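Local coordinates for protein cytochrome C2 (PDB 1COT) that carries electrons as a soluble c-type cytochrome, probably shuttling them between redox partners through its covalently bound heme c, at the heme c site. Sequence-based numbering; all coordinates share one arbitrary frame.

The heme c site. Residues 14-15, 18-19, 35-37, 39, 45, 47-48, 53, 55-56, 59, 71, 76, 79-80, 98-100, 102, 104. With HEC (heme c), chain B.
Covalent and metal bonds fix heme c in its pocket, a class I cytochrome c site built on the CXXCH motif. Thioether bonds join Cys15 SG to the vinyl-derived HEC CAB and Cys18 SG to HEC CAC. Both sulphurs lie anti to their own carbonyl carbons, and Cys18 CB sits over the face of the HEC NC pyrrole. His19 NE2 binds HEC FE at 1.9 Å. Met100 SD binds HEC FE from the opposite face at 2.4 Å. The geometry is near octahedral, with 174° between the two axial atoms. Met100 reaches the iron with CG anti to the backbone N and a bend at chi3.

Hydrogen bonding sets the proximal imidazole: His19 ND1 donates in its ring plane to a lone pair of Pro37 O, 2.7 Å away and 170° at the hydrogen, which fixes the ring's rotation and may make it a stronger donor to iron. Several donors grip the propionate carrying HEC O1A and O2A. Tyr55 OH donates to HEC O1A at 2.6 Å. Arg45 NH2 forms a salt bridge to HEC O1A, which lies in the guanidinium plane. HEC O2A lies in the indole plane of Trp71, 2.8 Å from Trp71 NE1, and also accepts from Ala48 N. On the second propionate, backbone Gly56 N and Lys99 N hold HEC O1D and O2D.

Apolar packing completes the pocket. Phe102 turns a ring face to HEC CMC, and Val80 CG1 meets HEC CMB at 3.6 Å. The Tyr55 ring is sandwiched between Ala48 CA and Phe53 CD2, the latter over its centre. An alanine in place of Tyr55 would remove the hydroxyl donor and the ring, and would probably loosen the propionate carrying O1A and O2A and Phe53's packing. Tyr79 meets the HEC NA pyrrole edge-to-face.

A water bridge adds to this: Tyr79 OH hydrogen-bonds water 3 at 2.6 Å, and water 3 bonds HEC O2D.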
ATOM      1  N   LYS A  14      -6.539  11.172   1.303  1.00 14.10           N
ATOM      2  CA  LYS A  14      -5.543  11.221   2.365  1.00 14.77           C
ATOM      3  C   LYS A  14      -4.238  10.624   1.889  1.00 21.67           C
ATOM      4  O   LYS A  14      -3.175  10.860   2.480  1.00 24.00           O
ATOM      5  CB  LYS A  14      -5.961  10.337   3.535  1.00 17.34           C
ATOM      6  CG  LYS A  14      -6.808  11.107   4.509  1.00 27.89           C
ATOM      7  CD  LYS A  14      -8.210  10.553   4.543  1.00 26.19           C
ATOM      8  CE  LYS A  14      -9.081  11.425   5.414  1.00 34.55           C
ATOM      9  NZ  LYS A  14     -10.498  11.131   5.204  1.00 31.42           N
ATOM     10  N   CYS A  15      -4.304   9.824   0.832  1.00 11.98           N
ATOM     11  CA  CYS A  15      -3.116   9.154   0.322  1.00 12.39           C
ATOM     12  C   CYS A  15      -2.465   9.792  -0.870  1.00 17.31           C
ATOM     13  O   CYS A  15      -1.267   9.634  -1.114  1.00 11.82           O
ATOM     14  CB  CYS A  15      -3.525   7.768  -0.197  1.00  8.29           C
ATOM     15  SG  CYS A  15      -4.592   6.893   0.981  1.00 13.59           S
ATOM     16  N   CYS A  18       1.091  11.434  -1.589  1.00 13.60           N
ATOM     17  CA  CYS A  18       2.282  10.616  -1.802  1.00  9.30           C
ATOM     18  C   CYS A  18       2.130   9.473  -2.775  1.00 10.64           C
ATOM     19  O   CYS A  18       3.119   8.864  -3.154  1.00 17.57           O
ATOM     20  CB  CYS A  18       2.627   9.956  -0.466  1.00 13.25           C
ATOM     21  SG  CYS A  18       2.816  11.228   0.803  1.00 13.28           S
ATOM     22  N   HIS A  19       0.893   9.158  -3.137  1.00 11.40           N
ATOM     23  CA  HIS A  19       0.656   8.046  -4.033  1.00 12.75           C
ATOM     24  C   HIS A  19      -0.301   8.362  -5.170  1.00 18.12           C
ATOM     25  O   HIS A  19      -1.364   8.927  -4.957  1.00 14.52           O
ATOM     26  CB  HIS A  19      -0.052   6.942  -3.196  1.00  9.08           C
ATOM     27  CG  HIS A  19       0.737   6.270  -2.111  1.00  9.11           C
ATOM     28  ND1 HIS A  19       1.763   5.388  -2.402  1.00  8.70           N
ATOM     29  CD2 HIS A  19       0.629   6.334  -0.755  1.00  9.14           C
ATOM     30  CE1 HIS A  19       2.250   4.941  -1.253  1.00 10.36           C
ATOM     31  NE2 HIS A  19       1.596   5.498  -0.244  1.00  9.66           N
ATOM     32  N   THR A  35       6.106  10.455  -3.646  1.00 16.79           N
ATOM     33  CA  THR A  35       6.838  10.126  -2.441  1.00 18.49           C
ATOM     34  C   THR A  35       6.706   8.633  -2.173  1.00 15.70           C
ATOM     35  O   THR A  35       7.628   7.984  -1.682  1.00 14.40           O
ATOM     36  CB  THR A  35       6.171  10.861  -1.271  1.00 18.05           C
ATOM     37  OG1 THR A  35       6.152  12.256  -1.534  1.00 37.28           O
ATOM     38  CG2 THR A  35       6.863  10.560   0.054  1.00 20.27           C
ATOM     39  N   GLY A  36       5.527   8.106  -2.493  1.00 10.78           N
ATOM     40  CA  GLY A  36       5.255   6.700  -2.302  1.00 11.56           C
ATOM     41  C   GLY A  36       5.079   6.064  -3.677  1.00 12.51           C
ATOM     42  O   GLY A  36       4.977   6.753  -4.690  1.00 14.04           O
ATOM     43  N   PRO A  37       5.043   4.743  -3.688  1.00 13.13           N
ATOM     44  CA  PRO A  37       4.879   3.992  -4.928  1.00 14.95           C
ATOM     45  C   PRO A  37       3.491   4.113  -5.533  1.00 12.30           C
ATOM     46  O   PRO A  37       2.512   4.434  -4.846  1.00 10.13           O
ATOM     47  CB  PRO A  37       5.033   2.507  -4.546  1.00 17.67           C
ATOM     48  CG  PRO A  37       5.404   2.439  -3.071  1.00 22.36           C
ATOM     49  CD  PRO A  37       5.364   3.859  -2.533  1.00 12.39           C
ATOM     50  N   LEU A  39       0.042   2.982  -6.648  1.00  7.90           N
ATOM     51  CA  LEU A  39      -0.852   1.992  -6.058  1.00 10.72           C
ATOM     52  C   LEU A  39      -1.720   1.222  -7.029  1.00 12.53           C
ATOM     53  O   LEU A  39      -2.471   0.344  -6.612  1.00 12.70           O
ATOM     54  CB  LEU A  39      -1.590   2.493  -4.797  1.00 14.98           C
ATOM     55  CG  LEU A  39      -0.618   2.975  -3.715  1.00 13.51           C
ATOM     56  CD1 LEU A  39      -1.394   3.574  -2.543  1.00 14.07           C
ATOM     57  CD2 LEU A  39       0.245   1.818  -3.227  1.00 13.15           C
ATOM     58  N   ARG A  45      -0.148  -7.670  -5.617  1.00 13.01           N
ATOM     59  CA  ARG A  45       1.226  -7.409  -6.015  1.00 14.94           C
ATOM     60  C   ARG A  45       2.210  -7.809  -4.921  1.00 18.69           C
ATOM     61  O   ARG A  45       1.919  -7.639  -3.740  1.00 14.96           O
ATOM     62  CB  ARG A  45       1.318  -5.918  -6.239  1.00 13.38           C
ATOM     63  CG  ARG A  45       2.667  -5.403  -6.642  1.00 15.65           C
ATOM     64  CD  ARG A  45       2.481  -3.976  -7.133  1.00 18.14           C
ATOM     65  NE  ARG A  45       2.818  -2.973  -6.136  1.00 14.80           N
ATOM     66  CZ  ARG A  45       2.438  -1.698  -6.248  1.00 17.10           C
ATOM     67  NH1 ARG A  45       1.720  -1.267  -7.285  1.00 12.60           N
ATOM     68  NH2 ARG A  45       2.792  -0.838  -5.301  1.00 15.45           N
ATOM     69  N   ILE A  47       4.963  -7.609  -2.206  1.00 11.35           N
ATOM     70  CA  ILE A  47       5.342  -6.484  -1.356  1.00 12.54           C
ATOM     71  C   ILE A  47       6.605  -5.805  -1.873  1.00 11.89           C
ATOM     72  O   ILE A  47       7.518  -6.496  -2.326  1.00 14.02           O
ATOM     73  CB  ILE A  47       5.731  -7.038   0.021  1.00 18.34           C
ATOM     74  CG1 ILE A  47       4.664  -7.974   0.584  1.00 27.19           C
ATOM     75  CG2 ILE A  47       6.070  -5.927   1.002  1.00 23.81           C
ATOM     76  CD1 ILE A  47       3.336  -7.278   0.876  1.00 19.05           C
ATOM     77  N   ALA A  48       6.666  -4.475  -1.769  1.00 10.29           N
ATOM     78  CA  ALA A  48       7.814  -3.669  -2.177  1.00 12.90           C
ATOM     79  C   ALA A  48       8.373  -4.125  -3.506  1.00 17.10           C
ATOM     80  O   ALA A  48       9.561  -4.430  -3.610  1.00 13.92           O
ATOM     81  CB  ALA A  48       8.899  -3.749  -1.108  1.00 11.43           C
ATOM     82  N   PHE A  53      11.257   2.218  -7.418  1.00 27.19           N
ATOM     83  CA  PHE A  53      10.890   2.815  -6.146  1.00 17.09           C
ATOM     84  C   PHE A  53      11.927   2.440  -5.107  1.00 18.02           C
ATOM     85  O   PHE A  53      12.291   1.276  -4.960  1.00 23.48           O
ATOM     86  CB  PHE A  53       9.465   2.490  -5.665  1.00 12.51           C
ATOM     87  CG  PHE A  53       9.159   3.382  -4.488  1.00 14.52           C
ATOM     88  CD1 PHE A  53       8.705   4.681  -4.716  1.00 14.68           C
ATOM     89  CD2 PHE A  53       9.367   2.915  -3.189  1.00 19.01           C
ATOM     90  CE1 PHE A  53       8.449   5.507  -3.622  1.00 15.65           C
ATOM     91  CE2 PHE A  53       9.109   3.722  -2.081  1.00 12.62           C
ATOM     92  CZ  PHE A  53       8.661   5.021  -2.330  1.00 10.17           C
ATOM     93  N   TYR A  55      12.420   1.743  -1.728  1.00 14.66           N
ATOM     94  CA  TYR A  55      11.738   1.388  -0.508  1.00 15.56           C
ATOM     95  C   TYR A  55      12.621   1.476   0.720  1.00 19.75           C
ATOM     96  O   TYR A  55      13.847   1.436   0.619  1.00 17.54           O
ATOM     97  CB  TYR A  55      11.337  -0.080  -0.663  1.00 15.48           C
ATOM     98  CG  TYR A  55      10.165  -0.268  -1.593  1.00 16.53           C
ATOM     99  CD1 TYR A  55       8.874   0.017  -1.144  1.00 13.29           C
ATOM    100  CD2 TYR A  55      10.340  -0.737  -2.896  1.00 22.65           C
ATOM    101  CE1 TYR A  55       7.780  -0.165  -1.988  1.00 11.55           C
ATOM    102  CE2 TYR A  55       9.260  -0.931  -3.757  1.00 13.71           C
ATOM    103  CZ  TYR A  55       7.978  -0.642  -3.288  1.00 14.30           C
ATOM    104  OH  TYR A  55       6.902  -0.819  -4.107  1.00 15.06           O
ATOM    105  N   GLY A  56      11.993   1.563   1.882  1.00 13.61           N
ATOM    106  CA  GLY A  56      12.735   1.623   3.118  1.00 16.69           C
ATOM    107  C   GLY A  56      13.256   0.230   3.464  1.00 20.48           C
ATOM    108  O   GLY A  56      12.831  -0.781   2.907  1.00 16.44           O
ATOM    109  N   ILE A  59      10.512  -2.593   4.968  1.00 12.27           N
ATOM    110  CA  ILE A  59       9.646  -3.289   4.036  1.00 11.87           C
ATOM    111  C   ILE A  59      10.424  -4.205   3.103  1.00 10.22           C
ATOM    112  O   ILE A  59       9.932  -5.262   2.697  1.00 14.29           O
ATOM    113  CB  ILE A  59       8.689  -2.304   3.369  1.00 10.46           C
ATOM    114  CG1 ILE A  59       7.438  -3.026   2.868  1.00 16.91           C
ATOM    115  CG2 ILE A  59       9.391  -1.522   2.265  1.00 13.12           C
ATOM    116  CD1 ILE A  59       6.393  -2.083   2.285  1.00 19.26           C
ATOM    117  N   TRP A  71       0.428  -8.461  -1.446  1.00 11.18           N
ATOM    118  CA  TRP A  71      -0.565  -7.788  -0.649  1.00 15.91           C
ATOM    119  C   TRP A  71      -1.981  -8.296  -0.799  1.00 24.87           C
ATOM    120  O   TRP A  71      -2.519  -8.383  -1.903  1.00 19.55           O
ATOM    121  CB  TRP A  71      -0.666  -6.347  -1.150  1.00  9.89           C
ATOM    122  CG  TRP A  71       0.452  -5.492  -0.693  1.00 10.17           C
ATOM    123  CD1 TRP A  71       1.347  -4.873  -1.496  1.00 13.98           C
ATOM    124  CD2 TRP A  71       0.765  -5.144   0.656  1.00 10.98           C
ATOM    125  NE1 TRP A  71       2.218  -4.140  -0.730  1.00 12.81           N
ATOM    126  CE2 TRP A  71       1.884  -4.292   0.594  1.00 18.46           C
ATOM    127  CE3 TRP A  71       0.194  -5.474   1.890  1.00 11.56           C
ATOM    128  CZ2 TRP A  71       2.451  -3.771   1.765  1.00 16.25           C
ATOM    129  CZ3 TRP A  71       0.764  -4.963   3.041  1.00 12.89           C
ATOM    130  CH2 TRP A  71       1.878  -4.116   2.973  1.00 11.71           C
ATOM    131  N   LEU A  76      -3.384  -5.338   3.740  1.00  8.60           N
ATOM    132  CA  LEU A  76      -3.357  -3.927   3.424  1.00  9.73           C
ATOM    133  C   LEU A  76      -4.067  -3.134   4.514  1.00 11.48           C
ATOM    134  O   LEU A  76      -3.586  -2.079   4.937  1.00 10.96           O
ATOM    135  CB  LEU A  76      -3.923  -3.588   2.032  1.00 13.68           C
ATOM    136  CG  LEU A  76      -3.028  -3.942   0.837  1.00 12.27           C
ATOM    137  CD1 LEU A  76      -3.882  -4.045  -0.421  1.00  9.18           C
ATOM    138  CD2 LEU A  76      -1.959  -2.864   0.644  1.00 12.53           C
ATOM    139  N   TYR A  79      -1.691  -3.047   7.541  1.00 11.87           N
ATOM    140  CA  TYR A  79      -0.566  -2.167   7.299  1.00 11.70           C
ATOM    141  C   TYR A  79      -0.912  -0.676   7.316  1.00 14.24           C
ATOM    142  O   TYR A  79      -0.208   0.118   7.952  1.00 12.56           O
ATOM    143  CB  TYR A  79       0.028  -2.551   5.944  1.00 12.72           C
ATOM    144  CG  TYR A  79       1.128  -1.636   5.476  1.00 11.56           C
ATOM    145  CD1 TYR A  79       2.425  -1.819   5.952  1.00  9.61           C
ATOM    146  CD2 TYR A  79       0.867  -0.621   4.551  1.00 12.33           C
ATOM    147  CE1 TYR A  79       3.430  -0.962   5.496  1.00 13.43           C
ATOM    148  CE2 TYR A  79       1.860   0.246   4.082  1.00  9.03           C
ATOM    149  CZ  TYR A  79       3.151   0.049   4.572  1.00 12.83           C
ATOM    150  OH  TYR A  79       4.151   0.874   4.136  1.00 13.29           O
ATOM    151  N   VAL A  80      -1.980  -0.260   6.619  1.00  7.96           N
ATOM    152  CA  VAL A  80      -2.333   1.166   6.590  1.00  8.63           C
ATOM    153  C   VAL A  80      -2.795   1.666   7.934  1.00  8.80           C
ATOM    154  O   VAL A  80      -2.822   2.875   8.171  1.00 11.83           O
ATOM    155  CB  VAL A  80      -3.279   1.636   5.495  1.00 19.22           C
ATOM    156  CG1 VAL A  80      -2.826   1.146   4.130  1.00 17.87           C
ATOM    157  CG2 VAL A  80      -4.714   1.171   5.753  1.00 15.40           C
ATOM    158  N   THR A  98      10.257   2.351   8.738  1.00 18.20           N
ATOM    159  CA  THR A  98       9.231   2.561   7.754  1.00 16.15           C
ATOM    160  C   THR A  98       9.422   3.919   7.098  1.00 16.93           C
ATOM    161  O   THR A  98       9.764   4.880   7.784  1.00 20.09           O
ATOM    162  CB  THR A  98       7.829   2.527   8.422  1.00 20.50           C
ATOM    163  OG1 THR A  98       6.834   2.676   7.430  1.00 14.94           O
ATOM    164  CG2 THR A  98       7.692   3.655   9.431  1.00 19.01           C
ATOM    165  N   LYS A  99       9.220   4.032   5.785  1.00 13.22           N
ATOM    166  CA  LYS A  99       9.347   5.338   5.149  1.00 15.37           C
ATOM    167  C   LYS A  99       7.973   6.007   5.166  1.00 10.59           C
ATOM    168  O   LYS A  99       7.838   7.193   4.908  1.00 14.38           O
ATOM    169  CB  LYS A  99       9.841   5.282   3.721  1.00 14.96           C
ATOM    170  CG  LYS A  99      11.351   5.099   3.560  1.00 27.78           C
ATOM    171  CD  LYS A  99      11.739   5.263   2.102  1.00 33.09           C
ATOM    172  CE  LYS A  99      13.007   6.062   1.844  1.00 63.11           C
ATOM    173  NZ  LYS A  99      13.198   6.360   0.408  1.00 50.03           N
ATOM    174  N   MET A 100       6.943   5.191   5.415  1.00  8.11           N
ATOM    175  CA  MET A 100       5.558   5.644   5.479  1.00 11.03           C
ATOM    176  C   MET A 100       5.153   5.715   6.939  1.00 13.60           C
ATOM    177  O   MET A 100       4.938   4.690   7.582  1.00 13.88           O
ATOM    178  CB  MET A 100       4.592   4.698   4.750  1.00  9.82           C
ATOM    179  CG  MET A 100       3.185   5.270   4.716  1.00  9.96           C
ATOM    180  SD  MET A 100       2.075   4.181   3.799  1.00 10.44           S
ATOM    181  CE  MET A 100       0.553   4.266   4.776  1.00 11.62           C
ATOM    182  N   PHE A 102       2.521   7.630   7.851  1.00  9.73           N
ATOM    183  CA  PHE A 102       1.097   7.901   7.848  1.00 12.59           C
ATOM    184  C   PHE A 102       0.299   6.729   8.379  1.00 13.87           C
ATOM    185  O   PHE A 102       0.569   5.582   8.022  1.00 14.12           O
ATOM    186  CB  PHE A 102       0.649   8.158   6.414  1.00 14.10           C
ATOM    187  CG  PHE A 102      -0.702   8.806   6.344  1.00 13.33           C
ATOM    188  CD1 PHE A 102      -0.819  10.170   6.621  1.00 17.57           C
ATOM    189  CD2 PHE A 102      -1.810   8.039   5.986  1.00 13.60           C
ATOM    190  CE1 PHE A 102      -2.048  10.818   6.544  1.00 16.78           C
ATOM    191  CE2 PHE A 102      -3.056   8.657   5.912  1.00 14.79           C
ATOM    192  CZ  PHE A 102      -3.138  10.026   6.183  1.00 17.89           C
ATOM    193  N   MET A 104      -3.713   5.211   9.287  1.00 12.21           N
ATOM    194  CA  MET A 104      -5.126   5.358   9.025  1.00 24.92           C
ATOM    195  C   MET A 104      -5.876   4.542  10.061  1.00 11.62           C
ATOM    196  O   MET A 104      -5.882   3.316   9.998  1.00 19.00           O
ATOM    197  CB  MET A 104      -5.488   4.955   7.592  1.00 24.12           C
ATOM    198  CG  MET A 104      -6.574   5.834   7.039  1.00 53.85           C
ATOM    199  SD  MET A 104      -7.529   4.909   5.821  1.00 68.87           S
ATOM    200  CE  MET A 104      -8.576   6.232   5.174  1.00 31.61           C
TER
HETATM  201 FE   HEC B 130       1.739   4.993   1.610  1.00 11.12          FE
HETATM  202  CHA HEC B 130       4.065   2.681   0.878  1.00  9.37           C
HETATM  203  CHB HEC B 130      -0.697   2.710   1.210  1.00 14.03           C
HETATM  204  CHC HEC B 130      -0.610   7.330   2.358  1.00  9.34           C
HETATM  205  CHD HEC B 130       4.137   7.362   1.896  1.00 11.80           C
HETATM  206  NA  HEC B 130       1.672   3.081   1.155  1.00  8.46           N
HETATM  207  C1A HEC B 130       2.779   2.288   0.871  1.00  8.80           C
HETATM  208  C2A HEC B 130       2.333   0.947   0.567  1.00 10.51           C
HETATM  209  C3A HEC B 130       0.990   0.929   0.656  1.00 12.26           C
HETATM  210  C4A HEC B 130       0.589   2.252   1.014  1.00  9.42           C
HETATM  211  CMA HEC B 130       0.053  -0.235   0.438  1.00 10.82           C
HETATM  212  CAA HEC B 130       3.242  -0.201   0.222  1.00  7.76           C
HETATM  213  CBA HEC B 130       3.396  -0.268  -1.305  1.00 14.97           C
HETATM  214  CGA HEC B 130       4.206  -1.442  -1.863  1.00 10.37           C
HETATM  215  O1A HEC B 130       4.584  -1.204  -2.977  1.00 14.30           O
HETATM  216  O2A HEC B 130       4.448  -2.482  -1.301  1.00 11.72           O
HETATM  217  NB  HEC B 130      -0.221   5.035   1.781  1.00 10.52           N
HETATM  218  C1B HEC B 130      -1.039   3.982   1.511  1.00  9.51           C
HETATM  219  C2B HEC B 130      -2.392   4.412   1.690  1.00  9.38           C
HETATM  220  C3B HEC B 130      -2.346   5.693   2.020  1.00 12.95           C
HETATM  221  C4B HEC B 130      -1.002   6.072   2.084  1.00 11.42           C
HETATM  222  CMB HEC B 130      -3.601   3.472   1.534  1.00  9.42           C
HETATM  223  CAB HEC B 130      -3.498   6.528   2.415  1.00 15.18           C
HETATM  224  CBB HEC B 130      -4.414   6.138   3.540  1.00 10.36           C
HETATM  225  NC  HEC B 130       1.733   6.893   2.055  1.00 10.15           N
HETATM  226  C1C HEC B 130       0.678   7.724   2.323  1.00 10.49           C
HETATM  227  C2C HEC B 130       1.138   9.076   2.560  1.00 10.71           C
HETATM  228  C3C HEC B 130       2.481   9.075   2.412  1.00 10.48           C
HETATM  229  C4C HEC B 130       2.840   7.730   2.085  1.00  8.19           C
HETATM  230  CMC HEC B 130       0.241  10.258   2.911  1.00 13.40           C
HETATM  231  CAC HEC B 130       3.466  10.207   2.527  1.00 12.59           C
HETATM  232  CBC HEC B 130       3.414  11.397   3.432  1.00  9.65           C
HETATM  233  ND  HEC B 130       3.719   5.014   1.460  1.00 11.41           N
HETATM  234  C1D HEC B 130       4.530   6.111   1.601  1.00  8.97           C
HETATM  235  C2D HEC B 130       5.907   5.708   1.385  1.00  8.71           C
HETATM  236  C3D HEC B 130       5.852   4.396   1.083  1.00  8.09           C
HETATM  237  C4D HEC B 130       4.504   3.961   1.147  1.00 13.02           C
HETATM  238  CMD HEC B 130       7.124   6.600   1.485  1.00 11.55           C
HETATM  239  CAD HEC B 130       7.011   3.498   0.881  1.00 11.73           C
HETATM  240  CBD HEC B 130       7.211   2.894   2.305  1.00 14.11           C
HETATM  241  CGD HEC B 130       8.519   2.270   2.616  1.00 21.69           C
HETATM  242  O1D HEC B 130       9.401   2.090   1.810  1.00 12.72           O
HETATM  243  O2D HEC B 130       8.651   1.906   3.813  1.00 13.49           O
HETATM  244  O   HOH W   1      10.536   0.223   4.999  1.00 13.66           O
HETATM  245  O   HOH W   2       4.630  -3.703  -4.195  1.00 13.69           O
HETATM  246  O   HOH W   3       6.485   0.847   5.334  1.00 14.03           O